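Side-chain contacts in CELL WALL surface anchor family protein (Streptococcus pneumoniae, PDB 2WW8), which serves as a pilus adhesin, probably attaching the bacterium to host cells through a magnesium-binding head domain related to those of integrins: residues Arg298-Leu303 with Tyr307-Phe312; Val287-Ala292 with Arg442-Ser447; Lys454-Tyr457 with Pro462-Phe465; Met392-Asn397 with Ser435-Ile440; Met237-Ile240 with Ala245-Ala248. All blocks are in the same frame, centred on the assembly; numbering follows the deposited sequence.

Contact 1. Residues Arg298-Leu303 with Tyr307-Phe312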
# COMPACT_ATOMS: atom_id res chain seq x y z
N ARG A 298 64.52 -3.31 -20.03
CA ARG A 298 63.24 -3.78 -19.47
C ARG A 298 62.64 -4.89 -20.34
O ARG A 298 62.81 -4.90 -21.57
CB ARG A 298 62.30 -2.57 -19.38
CG ARG A 298 62.80 -1.55 -18.35
CD ARG A 298 62.24 -1.95 -17.01
NE ARG A 298 60.86 -1.48 -17.09
CZ ARG A 298 59.77 -2.25 -17.14
NH1 ARG A 298 59.83 -3.60 -17.11
NH2 ARG A 298 58.60 -1.61 -17.22
N LEU A 299 61.90 -5.80 -19.72
CA LEU A 299 61.23 -6.86 -20.49
C LEU A 299 60.10 -7.43 -19.66
O LEU A 299 60.20 -7.46 -18.45
CB LEU A 299 62.16 -7.98 -20.93
CG LEU A 299 62.60 -9.07 -19.95
CD1 LEU A 299 62.87 -10.39 -20.63
CD2 LEU A 299 63.90 -8.56 -19.29
N ASN A 300 59.01 -7.83 -20.32
CA ASN A 300 57.91 -8.42 -19.58
C ASN A 300 58.10 -9.93 -19.73
O ASN A 300 58.01 -10.45 -20.85
CB ASN A 300 56.55 -7.95 -20.16
CG ASN A 300 55.39 -8.34 -19.29
OD1 ASN A 300 55.50 -9.32 -18.53
ND2 ASN A 300 54.26 -7.59 -19.39
N ASP A 301 58.37 -10.62 -18.62
CA ASP A 301 58.51 -12.07 -18.65
C ASP A 301 57.19 -12.84 -18.57
O ASP A 301 57.21 -14.07 -18.46
CB ASP A 301 59.39 -12.53 -17.47
CG ASP A 301 58.87 -12.03 -16.13
OD1 ASP A 301 58.25 -10.92 -15.96
OD2 ASP A 301 59.17 -12.75 -15.17
N SER A 302 56.04 -12.18 -18.64
CA SER A 302 54.77 -12.89 -18.53
C SER A 302 54.47 -13.71 -19.76
O SER A 302 54.68 -13.28 -20.89
CB SER A 302 53.66 -11.91 -18.24
OG SER A 302 52.39 -12.50 -18.53
N LEU A 303 53.95 -14.93 -19.62
CA LEU A 303 53.57 -15.63 -20.84
C LEU A 303 52.32 -15.08 -21.55
O LEU A 303 52.01 -15.48 -22.66
CB LEU A 303 53.41 -17.10 -20.52
CG LEU A 303 52.14 -17.53 -19.79
CD1 LEU A 303 51.25 -18.28 -20.85
CD2 LEU A 303 52.68 -18.46 -18.67
N TYR A 307 57.57 -9.84 -24.78
CA TYR A 307 58.58 -9.29 -23.88
C TYR A 307 58.70 -7.76 -23.95
O TYR A 307 59.21 -7.20 -22.99
CB TYR A 307 59.92 -9.98 -24.22
CG TYR A 307 60.40 -9.60 -25.60
CD1 TYR A 307 61.07 -8.40 -25.81
CD2 TYR A 307 60.22 -10.44 -26.67
CE1 TYR A 307 61.54 -8.05 -27.09
CE2 TYR A 307 60.66 -10.09 -27.96
CZ TYR A 307 61.32 -8.89 -28.15
OH TYR A 307 61.77 -8.48 -29.38
N ASP A 308 58.28 -7.08 -25.01
CA ASP A 308 58.34 -5.63 -25.07
C ASP A 308 57.10 -4.89 -24.53
O ASP A 308 57.04 -3.68 -24.65
CB ASP A 308 58.68 -5.08 -26.44
CG ASP A 308 57.71 -5.51 -27.49
OD1 ASP A 308 56.76 -6.30 -27.25
OD2 ASP A 308 57.92 -5.06 -28.63
N GLN A 309 56.16 -5.62 -23.95
CA GLN A 309 54.94 -5.04 -23.41
C GLN A 309 55.22 -4.63 -21.97
O GLN A 309 54.81 -5.31 -21.02
CB GLN A 309 53.81 -6.06 -23.41
CG GLN A 309 52.53 -5.39 -22.85
CD GLN A 309 51.73 -4.74 -23.96
OE1 GLN A 309 51.43 -5.40 -24.96
NE2 GLN A 309 51.34 -3.46 -23.80
N THR A 310 55.94 -3.53 -21.77
CA THR A 310 56.38 -3.17 -20.42
C THR A 310 55.46 -2.10 -19.83
O THR A 310 55.61 -1.71 -18.67
CB THR A 310 57.81 -2.68 -20.46
OG1 THR A 310 57.92 -1.62 -21.43
CG2 THR A 310 58.70 -3.91 -20.88
N SER A 311 54.52 -1.61 -20.61
CA SER A 311 53.55 -0.70 -20.01
C SER A 311 52.16 -0.95 -20.55
O SER A 311 52.00 -1.55 -21.61
CB SER A 311 53.98 0.76 -20.21
OG SER A 311 53.77 1.14 -21.52
N PHE A 312 51.15 -0.48 -19.82
CA PHE A 312 49.77 -0.73 -20.21
C PHE A 312 49.04 0.59 -19.96
O PHE A 312 49.25 1.22 -18.91
CB PHE A 312 49.13 -1.82 -19.31
CG PHE A 312 49.76 -3.20 -19.46
CD1 PHE A 312 49.35 -4.06 -20.49
CD2 PHE A 312 50.81 -3.60 -18.64
CE1 PHE A 312 49.90 -5.35 -20.66
CE2 PHE A 312 51.41 -4.86 -18.81
CZ PHE A 312 50.95 -5.73 -19.80
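Asn300 reaches into the 307-312 segment with both its backbone and its amide, and the tightest packing of the contact gathers round it. Its N donates to Tyr307 O at 2.8 Å. With CG anti to the backbone N (chi1 -170°), the amide swings across to Gln309, where ND2 meets Gln309 O at 2.9 Å in a bond that is nearly straight (160° at the hydrogen). The acceptor lies close to the amide plane, so the bond also fixes how the amide is rotated. The same ND2 approaches the edge of the Phe312 ring, 3.8 Å from Phe312 CZ, with the amide and ring planes perpendicular. Round the Tyr307 carbonyl the backbones come close as well, since Leu299 CA lies 3.2 Å from Tyr307 O in a CA-H...O contact.

Beside this knot the packing thins. The Arg298 guanidinium lays one face over Thr310 CB, which is 3.5 Å from Arg298 NH2, but its bond from NH2 to Thr310 O is long and weak at 3.3 Å. Its firmer partners are Lys289 O, Val291 O and the carboxylate of Glu288. Tyr307 presents only its CB side to the contact, while its ring leads away to a hydrogen bond between its hydroxyl and Glu474, and the end of Gln309 turns away to bond Ser311 O within its own segment.

Asn300 OD1 accepts from Ser302 N at 2.9 Å, an Asx turn, and Gln309 centres an inverse gamma turn. These two turns shape a loop whose flanking strands, 298-299 and 311-315, both pair antiparallel with strand 284-292.

Contact 2. Residues Val287-Ala292 with Arg442-Ser447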
# COMPACT_ATOMS: atom_id res chain seq x y z
N VAL A 287 50.29 2.08 -16.34
CA VAL A 287 51.11 1.36 -15.35
C VAL A 287 52.26 0.67 -16.09
O VAL A 287 52.14 0.39 -17.28
CB VAL A 287 50.36 0.28 -14.54
CG1 VAL A 287 49.36 0.95 -13.59
CG2 VAL A 287 49.71 -0.73 -15.48
N GLU A 288 53.38 0.45 -15.39
CA GLU A 288 54.46 -0.36 -15.91
C GLU A 288 54.57 -1.68 -15.21
O GLU A 288 54.29 -1.81 -14.00
CB GLU A 288 55.81 0.34 -15.84
CG GLU A 288 55.99 1.46 -16.84
CD GLU A 288 57.44 1.98 -16.82
OE1 GLU A 288 58.40 1.19 -16.59
OE2 GLU A 288 57.65 3.19 -17.03
N LYS A 289 55.02 -2.67 -15.99
CA LYS A 289 55.21 -4.01 -15.45
C LYS A 289 56.50 -4.63 -16.01
O LYS A 289 57.11 -4.05 -16.92
CB LYS A 289 54.04 -4.86 -15.93
CG LYS A 289 52.71 -4.50 -15.32
CD LYS A 289 52.61 -4.79 -13.86
CE LYS A 289 51.29 -4.16 -13.39
NZ LYS A 289 50.99 -4.58 -11.95
N GLY A 290 56.93 -5.76 -15.43
CA GLY A 290 58.04 -6.49 -16.01
C GLY A 290 59.28 -6.33 -15.13
O GLY A 290 59.33 -5.60 -14.10
N VAL A 291 60.29 -7.05 -15.59
CA VAL A 291 61.59 -7.15 -14.93
C VAL A 291 62.63 -6.53 -15.86
O VAL A 291 62.28 -5.75 -16.75
CB VAL A 291 61.89 -8.58 -14.58
CG1 VAL A 291 60.96 -9.00 -13.44
CG2 VAL A 291 61.84 -9.51 -15.85
N ALA A 292 63.91 -6.80 -15.61
CA ALA A 292 64.93 -6.16 -16.43
C ALA A 292 66.10 -7.14 -16.58
O ALA A 292 66.26 -8.03 -15.75
CB ALA A 292 65.39 -4.84 -15.76
N ARG A 442 56.86 3.90 -6.94
CA ARG A 442 57.62 2.74 -6.44
C ARG A 442 56.69 1.55 -6.45
O ARG A 442 55.51 1.70 -6.10
CB ARG A 442 58.21 2.96 -5.03
CG ARG A 442 59.03 4.25 -4.83
CD ARG A 442 60.16 4.36 -5.85
NE ARG A 442 61.11 3.28 -5.73
CZ ARG A 442 62.24 3.19 -6.43
NH1 ARG A 442 62.52 4.13 -7.33
NH2 ARG A 442 63.03 2.14 -6.26
N GLY A 443 57.23 0.37 -6.79
CA GLY A 443 56.42 -0.86 -6.74
C GLY A 443 55.45 -1.02 -7.90
O GLY A 443 55.26 -0.11 -8.69
N ASP A 444 54.86 -2.21 -8.01
CA ASP A 444 53.92 -2.49 -9.09
C ASP A 444 52.91 -3.56 -8.66
O ASP A 444 52.27 -4.16 -9.54
CB ASP A 444 54.69 -2.85 -10.37
CG ASP A 444 55.34 -4.26 -10.31
OD1 ASP A 444 55.28 -4.97 -9.25
OD2 ASP A 444 55.91 -4.65 -11.36
N GLY A 445 52.74 -3.80 -7.34
CA GLY A 445 51.93 -4.96 -6.89
C GLY A 445 52.71 -6.19 -6.53
O GLY A 445 52.12 -7.09 -5.97
N GLN A 446 54.02 -6.26 -6.80
CA GLN A 446 54.85 -7.44 -6.52
C GLN A 446 54.96 -7.78 -5.04
O GLN A 446 54.84 -8.94 -4.66
CB GLN A 446 56.26 -7.21 -7.05
CG GLN A 446 57.16 -8.46 -7.12
CD GLN A 446 56.62 -9.43 -8.14
OE1 GLN A 446 56.40 -9.09 -9.30
NE2 GLN A 446 56.33 -10.62 -7.69
N SER A 447 55.22 -6.79 -4.20
CA SER A 447 55.42 -7.11 -2.78
C SER A 447 55.26 -5.81 -1.96
O SER A 447 55.46 -4.73 -2.46
CB SER A 447 56.87 -7.59 -2.61
OG SER A 447 57.11 -8.06 -1.31
O HOH W 1 55.47 -6.67 -13.12
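Asp444 OD2, which lies alongside Lys289 CD at 4.1 Å, is gripped by two groups: a water that donates to it at 2.7 Å, and Arg497, which forms a salt bridge to it. The water also accepts from Gly290 N at 2.9 Å, so the carboxylate is tied to the 287-292 backbone through one solvent molecule; Gly290 N itself stays 4.3 Å from Asp444 OD2.

The direct bond uses the main chain of Asp444 instead. Lys289 NZ donates to Asp444 O at 2.8 Å, lying in the carbonyl plane with a C=O...N angle of 159°. A bend at chi2 (-68°), followed by an extended run to NZ, carries the ammonium past the carboxylate and onto the carbonyl. As a result NZ remains 5.0 Å from Asp444 OD2, and the opposite charges lie near each other without touching. Otherwise the segments barely touch: Asp444 CB rests 3.8 Å from Glu288 O, a carbon against a carbonyl.

On its own side, Asp444 OD1 takes a weak bond from Gln446 N, while OD2 is the oxygen that reaches the water and Arg497. Held by Arg497 and water, and weakly by the N-H of Gln446, with a lysine ammonium nearby, this buried carboxylate would be expected to stay ionised. The contact therefore joins two chain regions far apart in sequence by polar and water-mediated bonds, with little hydrophobic packing between them.

Contact 3. Residues Lys454-Tyr457 with Pro462-Phe465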
# COMPACT_ATOMS: atom_id res chain seq x y z
N LYS A 454 68.74 -7.43 -6.16
CA LYS A 454 68.11 -7.27 -7.48
C LYS A 454 67.78 -8.60 -8.16
O LYS A 454 67.05 -8.63 -9.14
CB LYS A 454 69.20 -6.70 -8.40
CG LYS A 454 69.53 -5.26 -8.12
CD LYS A 454 70.38 -4.68 -9.26
CE LYS A 454 70.70 -3.22 -8.89
NZ LYS A 454 71.59 -2.55 -9.86
N THR A 455 68.40 -9.69 -7.69
CA THR A 455 68.24 -10.99 -8.37
C THR A 455 66.85 -11.60 -8.18
O THR A 455 66.33 -11.78 -7.06
CB THR A 455 69.32 -12.00 -7.93
OG1 THR A 455 70.63 -11.41 -8.09
CG2 THR A 455 69.32 -13.30 -8.75
N VAL A 456 66.26 -11.98 -9.31
CA VAL A 456 65.03 -12.80 -9.28
C VAL A 456 65.47 -14.25 -9.12
O VAL A 456 66.38 -14.72 -9.82
CB VAL A 456 64.19 -12.67 -10.57
CG1 VAL A 456 62.87 -13.53 -10.51
CG2 VAL A 456 63.88 -11.21 -10.80
N TYR A 457 64.84 -14.95 -8.18
CA TYR A 457 65.15 -16.34 -7.89
C TYR A 457 64.02 -17.24 -8.33
O TYR A 457 62.87 -16.84 -8.27
CB TYR A 457 65.36 -16.55 -6.40
CG TYR A 457 66.61 -15.86 -5.95
CD1 TYR A 457 67.84 -16.51 -6.05
CD2 TYR A 457 66.56 -14.58 -5.42
CE1 TYR A 457 69.02 -15.88 -5.67
CE2 TYR A 457 67.73 -13.94 -5.02
CZ TYR A 457 68.94 -14.58 -5.16
OH TYR A 457 70.09 -13.93 -4.74
N PRO A 462 69.31 -18.21 -9.09
CA PRO A 462 68.96 -17.09 -10.01
C PRO A 462 68.18 -17.60 -11.25
O PRO A 462 68.51 -18.65 -11.81
CB PRO A 462 70.35 -16.55 -10.42
CG PRO A 462 71.25 -16.93 -9.21
CD PRO A 462 70.76 -18.28 -8.83
N ALA A 463 67.17 -16.84 -11.63
CA ALA A 463 66.18 -17.13 -12.66
C ALA A 463 66.63 -16.50 -13.98
O ALA A 463 67.23 -15.44 -13.99
CB ALA A 463 64.85 -16.53 -12.26
N ALA A 464 66.37 -17.18 -15.09
CA ALA A 464 66.74 -16.65 -16.41
C ALA A 464 65.52 -16.71 -17.34
O ALA A 464 64.73 -17.62 -17.19
CB ALA A 464 67.89 -17.44 -16.96
N PHE A 465 65.32 -15.73 -18.23
CA PHE A 465 64.28 -15.84 -19.26
C PHE A 465 64.83 -16.69 -20.42
O PHE A 465 65.88 -16.31 -20.96
CB PHE A 465 64.02 -14.43 -19.75
CG PHE A 465 62.86 -14.32 -20.68
CD1 PHE A 465 61.55 -14.49 -20.18
CD2 PHE A 465 63.07 -14.08 -22.02
CE1 PHE A 465 60.45 -14.39 -21.04
CE2 PHE A 465 61.98 -13.97 -22.88
CZ PHE A 465 60.67 -14.11 -22.39
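Pro462 has its pyrrolidine set against two side chains of the 454-457 segment. Thr455 CG2 touches Pro462 CB at 3.8 Å, the two side chains running obliquely to one another. From the other residue, Tyr457 CD1 comes to 3.8 Å from Pro462 N, and Tyr457 CE1 to 4.3 Å from Pro462 CG; the proline nitrogen stands oblique to the aromatic ring. Thr455 CG2 also sits over one face of that ring, shifted toward its rim, so one methyl group serves both neighbours. It gets there because CG2 is anti to the backbone N of Thr455, which sends OG1 the other way.

Tyr457 and Pro462 are a non-hydrogen-bonded antiparallel pair, their CA atoms 4.4 Å apart, at the root of a tight beta hairpin in which strands 457-458 and 461-467 are joined by a short turn. The CB bonds of this pair diverge, and it is the ring of Tyr457, bending back, that restores contact. Its hydroxyl is bonded to Asp453 in the preceding loop, which holds the far end of the ring.

Ala463, the buried member, carries the backbone link: Ala463 N donates to Val456 O at 2.9 Å with an angle of 155° at the hydrogen. That oxygen also receives a CA-H...O contact from Pro462 CA at 3.5 Å. The methyl of Ala463 points toward the 454-457 segment and meets Val456 CG1 at 4.0 Å. Both Val456 and Ala463 make backbone hydrogen bonds with Leu494 of strand 489-496, which runs beside them.

Contact 4. Residues Met392-Asn397 with Ser435-Ile440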
# COMPACT_ATOMS: atom_id res chain seq x y z
N MET A 392 52.62 -0.46 -3.57
CA MET A 392 53.09 0.68 -4.29
C MET A 392 53.16 1.89 -3.35
O MET A 392 52.39 1.96 -2.38
CB MET A 392 52.05 1.02 -5.39
CG MET A 392 52.11 -0.09 -6.44
SD MET A 392 50.92 0.16 -7.81
CE MET A 392 51.70 1.48 -8.74
N SER A 393 54.02 2.86 -3.64
CA SER A 393 54.06 4.07 -2.80
C SER A 393 54.74 5.15 -3.66
O SER A 393 55.40 4.83 -4.67
CB SER A 393 54.89 3.78 -1.52
OG SER A 393 56.17 3.25 -1.85
N TYR A 394 54.62 6.42 -3.28
CA TYR A 394 55.40 7.50 -3.91
C TYR A 394 56.78 7.57 -3.27
O TYR A 394 56.90 7.32 -2.09
CB TYR A 394 54.72 8.86 -3.79
CG TYR A 394 53.49 9.00 -4.69
CD1 TYR A 394 53.61 9.08 -6.07
CD2 TYR A 394 52.24 9.19 -4.14
CE1 TYR A 394 52.50 9.26 -6.90
CE2 TYR A 394 51.13 9.42 -4.91
CZ TYR A 394 51.26 9.45 -6.28
OH TYR A 394 50.11 9.60 -7.02
N PRO A 395 57.82 7.88 -4.05
CA PRO A 395 59.19 7.94 -3.54
C PRO A 395 59.37 9.21 -2.67
O PRO A 395 58.83 10.28 -2.98
CB PRO A 395 60.06 8.02 -4.83
CG PRO A 395 59.18 8.72 -5.84
CD PRO A 395 57.75 8.20 -5.49
N ILE A 396 60.13 9.06 -1.59
CA ILE A 396 60.63 10.17 -0.82
C ILE A 396 61.70 10.82 -1.72
O ILE A 396 62.49 10.11 -2.41
CB ILE A 396 61.22 9.60 0.43
CG1 ILE A 396 60.08 8.90 1.19
CG2 ILE A 396 62.01 10.67 1.26
CD1 ILE A 396 60.54 8.12 2.42
N ASN A 397 61.69 12.15 -1.73
CA ASN A 397 62.48 12.94 -2.68
C ASN A 397 63.92 13.13 -2.19
O ASN A 397 64.31 14.24 -1.87
CB ASN A 397 61.75 14.26 -2.99
CG ASN A 397 62.49 15.16 -3.96
OD1 ASN A 397 63.05 14.68 -4.92
ND2 ASN A 397 62.55 16.44 -3.68
N SER A 435 56.70 13.11 -17.37
CA SER A 435 56.67 11.81 -18.09
C SER A 435 55.63 10.81 -17.58
O SER A 435 55.44 9.75 -18.16
CB SER A 435 58.03 11.11 -17.91
OG SER A 435 59.00 12.03 -18.34
N GLY A 436 54.93 11.14 -16.50
CA GLY A 436 53.82 10.32 -16.06
C GLY A 436 54.16 9.67 -14.74
O GLY A 436 55.35 9.45 -14.42
N GLU A 437 53.11 9.34 -14.00
CA GLU A 437 53.26 8.72 -12.70
C GLU A 437 54.03 7.40 -12.72
O GLU A 437 54.80 7.12 -11.78
CB GLU A 437 51.87 8.49 -12.13
CG GLU A 437 51.94 7.73 -10.79
CD GLU A 437 50.69 8.02 -9.93
OE1 GLU A 437 50.34 9.20 -9.65
OE2 GLU A 437 50.06 6.99 -9.65
N HIS A 438 53.78 6.57 -13.74
CA HIS A 438 54.42 5.27 -13.86
C HIS A 438 55.93 5.44 -13.89
O HIS A 438 56.62 4.50 -13.60
CB HIS A 438 53.99 4.55 -15.15
CG HIS A 438 54.17 5.33 -16.41
ND1 HIS A 438 55.18 5.07 -17.32
CD2 HIS A 438 53.48 6.38 -16.92
CE1 HIS A 438 55.07 5.89 -18.35
NE2 HIS A 438 54.04 6.69 -18.14
N THR A 439 56.44 6.63 -14.25
CA THR A 439 57.91 6.78 -14.27
C THR A 439 58.58 7.10 -12.93
O THR A 439 59.84 7.07 -12.78
CB THR A 439 58.40 7.87 -15.30
OG1 THR A 439 58.00 9.15 -14.81
CG2 THR A 439 57.92 7.63 -16.74
N ILE A 440 57.77 7.46 -11.94
CA ILE A 440 58.33 7.73 -10.61
C ILE A 440 57.81 6.87 -9.50
O ILE A 440 58.50 6.70 -8.49
CB ILE A 440 58.09 9.17 -10.15
CG1 ILE A 440 56.59 9.45 -10.25
CG2 ILE A 440 59.05 10.13 -10.97
CD1 ILE A 440 56.09 10.83 -9.90
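Tyr394 meets the carboxylate of Glu437 with the edge of its ring, the two planes standing 87° apart. Its hydroxyl donates to Glu437 OE1 at 2.7 Å. The acceptor lies in the plane of the ring, yet from the glutamate's side the hydroxyl comes from above, 54° out of the carboxylate plane. Glu437 spans the gap with CG anti to its backbone N (chi1 176°) and an extended chain beyond. Its other oxygen, OE2, forms a salt bridge with Lys361, so the carboxylate is held at both ends and would probably remain charged.

In the second part of the contact the CG-CD edge of the Pro395 ring abuts the carbonyl oxygen of Ile440, with Pro395 CG and Ile440 O 3.4 Å apart. Pro395 CG is also within 4.5 Å of Ile440 CB. Ile440 N in turn bonds to Glu437 O at 3.0 Å, closing the turn that presents both partners.

Tyr394 packs as well on Met364 of helix 359-373. The 392-397 segment starts on a short, weakly bonded strand that pairs antiparallel with 442-443, and Tyr394-Glu437 and Pro395-Ile440 link the chain that leaves strand 392-393 to the chain that enters 442-443.

Contact 5. Residues Met237-Ile240 with Ala245-Ala248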
# COMPACT_ATOMS: atom_id res chain seq x y z
N MET A 237 40.26 -8.73 -4.44
CA MET A 237 38.84 -8.60 -4.03
C MET A 237 37.87 -9.39 -4.91
O MET A 237 36.72 -9.49 -4.58
CB MET A 237 38.38 -7.12 -3.99
CG MET A 237 39.20 -6.23 -3.04
SD MET A 237 38.64 -6.56 -1.35
CE MET A 237 37.03 -5.75 -1.31
N SER A 238 38.31 -9.86 -6.08
CA SER A 238 37.49 -10.70 -6.95
C SER A 238 36.65 -11.73 -6.21
O SER A 238 37.16 -12.47 -5.35
CB SER A 238 38.46 -11.43 -7.90
OG SER A 238 37.78 -12.53 -8.48
N ASN A 239 35.36 -11.84 -6.55
CA ASN A 239 34.39 -12.51 -5.69
C ASN A 239 34.72 -14.02 -5.54
O ASN A 239 34.47 -14.64 -4.48
CB ASN A 239 33.00 -12.30 -6.30
CG ASN A 239 32.43 -10.93 -5.94
OD1 ASN A 239 32.69 -10.43 -4.86
ND2 ASN A 239 31.73 -10.30 -6.86
N ILE A 240 35.24 -14.59 -6.64
CA ILE A 240 35.45 -16.04 -6.67
C ILE A 240 36.79 -16.29 -5.97
O ILE A 240 37.03 -17.41 -5.53
CB ILE A 240 35.43 -16.66 -8.09
CG1 ILE A 240 36.54 -16.09 -8.99
CG2 ILE A 240 34.02 -16.55 -8.72
CD1 ILE A 240 36.71 -16.98 -10.27
N ALA A 245 35.16 -16.14 -1.35
CA ALA A 245 34.76 -15.27 -0.25
C ALA A 245 33.86 -14.08 -0.63
O ALA A 245 33.34 -13.46 0.28
CB ALA A 245 35.98 -14.72 0.50
N ARG A 246 33.68 -13.77 -1.92
CA ARG A 246 32.75 -12.73 -2.35
C ARG A 246 33.20 -11.36 -1.78
O ARG A 246 32.37 -10.55 -1.33
CB ARG A 246 31.28 -13.08 -1.96
CG ARG A 246 30.76 -14.52 -2.07
CD ARG A 246 30.90 -15.10 -3.46
NE ARG A 246 30.19 -14.22 -4.38
CZ ARG A 246 30.21 -14.33 -5.70
NH1 ARG A 246 30.92 -15.28 -6.30
NH2 ARG A 246 29.51 -13.47 -6.43
N ARG A 247 34.50 -11.10 -1.74
CA ARG A 247 34.98 -9.88 -1.13
C ARG A 247 34.37 -8.60 -1.72
O ARG A 247 33.84 -7.76 -0.96
CB ARG A 247 36.50 -9.76 -1.13
CG ARG A 247 37.17 -10.80 -0.19
CD ARG A 247 38.68 -10.54 -0.12
NE ARG A 247 39.32 -11.53 0.73
CZ ARG A 247 40.63 -11.62 0.86
NH1 ARG A 247 41.44 -10.83 0.16
NH2 ARG A 247 41.11 -12.56 1.65
N ALA A 248 34.44 -8.47 -3.05
CA ALA A 248 34.00 -7.24 -3.71
C ALA A 248 32.50 -7.02 -3.47
O ALA A 248 32.06 -5.91 -3.10
CB ALA A 248 34.38 -7.24 -5.16
O HOH W 2 36.83 -12.89 -2.75
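Backbone hydrogen bonds make the first tie between the 237-240 and 245-248 segments. Arg246 N donates to Asn239 O at 2.8 Å, and Ala248 N donates to Met237 O at 2.9 Å. Between them a water accepts from Arg247 N at 3.1 Å and is bonded to Ser238 O, so three successive amides of the helix start find partners on the preceding loop or its water.

Stacking is the second kind. The Arg246 guanidinium lies with one face over Asn239 CB, which stands 3.5 Å above its centre, and the amide and guanidinium planes are only 22° apart. Arg246 sits at the N-cap position, and bends at chi2 and chi3 fold its chain back over the asparagine; a salt bridge to Glu249 and a bond to Asn244 hold the charged end. Asn239 OD1 accepts from Glu249 N, which joins the loop to the first turn of the helix.

Apolar contacts come third. Met237 CB lies 4.2 Å from Ala248 CB, and Met237 SD lies 3.9 Å from Arg247 CB, the two longer side chains crossing at about a right angle.

The loop follows strand 225-232, and its Ser234 and Ser236 bind magnesium, as in the metal-ion-dependent adhesion site of integrin-type domains. Arg247 bridges to Asp387, a third metal-site residue. Arg247, the first residue of helix 247-263, and Met237 both touch Ile539 of strand 533-539 in the parallel sheet.

Contact 3 lies at the surface, whereas the other four are partly buried. Contacts 1, 2 and 3 reach one antiparallel sheet: contacts 1 and 2 share strand 284-292, and Phe465 packs on Leu299 and Asp301 to bring contact 3 up to contact 1. Contact 4 joins contact 2 through the paired strands 392-393 and 442-443 and through the Glu288-His438 bond. Contact 5 stands apart, about 24 Å from contact 2 between centres, beside the magnesium site of the parallel sheet. Chemistry follows place: amide bonding shapes the loop of contact 1, charge and water mark contact 2, hairpin packing contact 3, a carboxylate-hydroxyl pair contact 4, and helix-start bonding contact 5.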